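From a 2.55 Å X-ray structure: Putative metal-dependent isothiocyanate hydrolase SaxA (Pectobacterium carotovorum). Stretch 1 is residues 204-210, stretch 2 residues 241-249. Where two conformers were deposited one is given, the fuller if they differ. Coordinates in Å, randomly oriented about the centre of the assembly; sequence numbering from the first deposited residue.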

# COMPACT_ATOMS: atom_id res chain seq x y z
N ASP B 204 6.25 -15.29 -6.53
CA ASP B 204 6.52 -14.40 -5.40
C ASP B 204 7.54 -14.97 -4.40
O ASP B 204 8.12 -14.23 -3.63
CB ASP B 204 5.22 -14.03 -4.69
CG ASP B 204 4.26 -13.26 -5.60
OD1 ASP B 204 4.30 -13.45 -6.83
OD2 ASP B 204 3.44 -12.47 -5.08
N THR B 205 7.74 -16.29 -4.43
CA THR B 205 8.82 -16.94 -3.67
C THR B 205 10.21 -16.53 -4.17
O THR B 205 11.09 -16.24 -3.37
CB THR B 205 8.70 -18.49 -3.73
OG1 THR B 205 7.44 -18.90 -3.20
CG2 THR B 205 9.81 -19.16 -2.95
N LEU B 206 10.39 -16.51 -5.49
CA LEU B 206 11.67 -16.14 -6.10
C LEU B 206 11.97 -14.64 -5.98
O LEU B 206 13.09 -14.27 -5.62
CB LEU B 206 11.70 -16.56 -7.58
CG LEU B 206 13.03 -16.47 -8.33
CD1 LEU B 206 14.08 -17.41 -7.75
CD2 LEU B 206 12.81 -16.79 -9.81
N ARG B 207 10.98 -13.81 -6.27
CA ARG B 207 11.13 -12.35 -6.22
C ARG B 207 11.52 -11.81 -4.84
O ARG B 207 12.22 -10.80 -4.75
CB ARG B 207 9.84 -11.68 -6.71
CG ARG B 207 9.68 -11.70 -8.22
CD ARG B 207 8.23 -11.48 -8.65
NE ARG B 207 8.13 -11.17 -10.08
CZ ARG B 207 8.30 -12.06 -11.05
NH1 ARG B 207 8.59 -13.33 -10.76
NH2 ARG B 207 8.19 -11.69 -12.32
N THR B 208 11.06 -12.47 -3.78
CA THR B 208 11.49 -12.15 -2.40
C THR B 208 12.95 -12.50 -2.15
O THR B 208 13.70 -11.69 -1.59
CB THR B 208 10.68 -12.93 -1.34
OG1 THR B 208 10.69 -14.33 -1.66
CG2 THR B 208 9.28 -12.45 -1.28
N LEU B 209 13.33 -13.70 -2.56
CA LEU B 209 14.66 -14.24 -2.29
C LEU B 209 15.75 -13.50 -3.09
O LEU B 209 16.90 -13.45 -2.66
CB LEU B 209 14.70 -15.76 -2.55
CG LEU B 209 15.46 -16.63 -1.54
CD1 LEU B 209 14.82 -16.57 -0.16
CD2 LEU B 209 15.52 -18.06 -2.04
N LYS B 210 15.39 -12.95 -4.25
CA LYS B 210 16.28 -12.02 -4.97
C LYS B 210 16.50 -10.75 -4.16
O LYS B 210 17.62 -10.25 -4.07
CB LYS B 210 15.70 -11.68 -6.35
CG LYS B 210 15.86 -12.79 -7.37
CD LYS B 210 15.10 -12.51 -8.66
CE LYS B 210 15.30 -13.62 -9.67
NZ LYS B 210 14.26 -13.60 -10.75
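Stretch 2 (241-249) EHGIEDKIL

Stretch 2 packs as an irregular loop, and ends in strand at Ile248 and Leu249, against one side of a helix, and the contact is made by side chains through van der Waals and apolar packing, with no hydrogen bond between the two stretches. Residues 204-210 are helical throughout, within a helix that extends beyond both ends. Stretch 2 runs across the helix rather than along it. It enters from a helix of its own: Glu241 is still helical, His242 is the first residue to leave helical phi/psi, and Gly243 follows with a positive phi of 70°, a conformation that favours glycine. The chain then turns, held by Lys247 N to Ile244 O (2.9 Å) and Ile248 N to Ile244 O (3.2 Å). CA-to-CB points toward the helix at His242, Ile244, Lys247 and Ile248. The nearest CA pairs are Thr205 with Ile248 at 7.9 Å and Leu206 with His242 at 8.1 Å.

Ile244 meets three helix residues: its CD1 lies 4.0 Å from Leu206 CD1 and 4.3 Å from Thr205 CG2, while its CG2 lies 3.8 Å from Leu209 CD2. That same Leu209 methyl, CD2, also reaches Lys247 CB at 3.9 Å and Ile248 CD1 at 4.0 Å, so a single leucine branch touches three residues of the turn. The tightest approach is Thr205 CG2 to Ile248 CD1, 3.2 Å, short for two methyl carbons. Toward the start of stretch 2, Leu206 points sideways from its CA, but its tip comes nearer, placing CD2 3.5 Å from His242 CD2, oblique to the imidazole ring. On the helix, Thr208 OG1 donates to Thr205 O at 2.6 Å, which satisfies that hydroxyl within its own stretch. Together the two surfaces bury 337 Å².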

# COMPACT_ATOMS: atom_id res chain seq x y z
N GLU B 241 14.06 -25.89 -9.74
CA GLU B 241 14.33 -25.31 -11.06
C GLU B 241 15.25 -24.08 -11.00
O GLU B 241 16.20 -23.99 -11.78
CB GLU B 241 13.01 -24.93 -11.74
CG GLU B 241 13.11 -24.62 -13.22
CD GLU B 241 11.75 -24.52 -13.89
OE1 GLU B 241 10.76 -24.16 -13.20
OE2 GLU B 241 11.67 -24.81 -15.10
N HIS B 242 14.98 -23.17 -10.07
CA HIS B 242 15.76 -21.94 -9.90
C HIS B 242 16.88 -22.02 -8.85
O HIS B 242 17.44 -20.99 -8.46
CB HIS B 242 14.81 -20.77 -9.60
CG HIS B 242 13.84 -20.48 -10.70
ND1 HIS B 242 12.69 -21.22 -10.89
CD2 HIS B 242 13.85 -19.54 -11.68
CE1 HIS B 242 12.04 -20.75 -11.94
NE2 HIS B 242 12.72 -19.73 -12.43
N GLY B 243 17.21 -23.23 -8.40
CA GLY B 243 18.34 -23.45 -7.50
C GLY B 243 18.16 -22.92 -6.09
O GLY B 243 19.12 -22.50 -5.45
N ILE B 244 16.92 -22.97 -5.59
CA ILE B 244 16.58 -22.46 -4.26
C ILE B 244 15.90 -23.51 -3.37
O ILE B 244 15.37 -23.16 -2.31
CB ILE B 244 15.70 -21.18 -4.35
CG1 ILE B 244 14.32 -21.49 -4.96
CG2 ILE B 244 16.42 -20.11 -5.17
CD1 ILE B 244 13.40 -20.29 -5.03
N GLU B 245 15.96 -24.78 -3.77
CA GLU B 245 15.23 -25.87 -3.09
C GLU B 245 15.41 -25.92 -1.56
O GLU B 245 14.43 -26.11 -0.84
CB GLU B 245 15.53 -27.24 -3.72
CG GLU B 245 16.96 -27.80 -3.59
CD GLU B 245 17.97 -27.18 -4.54
OE1 GLU B 245 17.60 -26.81 -5.68
OE2 GLU B 245 19.16 -27.08 -4.16
N ASP B 246 16.64 -25.73 -1.08
CA ASP B 246 16.94 -25.81 0.36
C ASP B 246 16.70 -24.51 1.15
O ASP B 246 16.87 -24.50 2.38
CB ASP B 246 18.37 -26.36 0.61
CG ASP B 246 19.46 -25.48 0.02
OD1 ASP B 246 19.18 -24.67 -0.89
OD2 ASP B 246 20.62 -25.62 0.46
N LYS B 247 16.32 -23.44 0.46
CA LYS B 247 15.88 -22.19 1.10
C LYS B 247 14.35 -22.02 1.15
O LYS B 247 13.85 -21.17 1.89
CB LYS B 247 16.50 -20.97 0.41
CG LYS B 247 17.93 -20.69 0.85
CD LYS B 247 18.46 -19.40 0.26
CE LYS B 247 19.70 -18.92 1.01
NZ LYS B 247 19.38 -18.37 2.36
N ILE B 248 13.61 -22.81 0.36
CA ILE B 248 12.14 -22.80 0.40
C ILE B 248 11.65 -23.97 1.26
O ILE B 248 11.61 -25.12 0.81
CB ILE B 248 11.51 -22.88 -1.02
CG1 ILE B 248 12.17 -21.89 -1.99
CG2 ILE B 248 10.00 -22.64 -0.95
CD1 ILE B 248 12.34 -20.48 -1.46
N LEU B 249 11.28 -23.67 2.51
CA LEU B 249 10.66 -24.64 3.41
C LEU B 249 9.18 -24.80 3.03
O LEU B 249 8.46 -23.81 2.93
CB LEU B 249 10.79 -24.22 4.88
CG LEU B 249 12.05 -24.65 5.64
CD1 LEU B 249 11.97 -26.13 6.02
CD2 LEU B 249 13.32 -24.36 4.86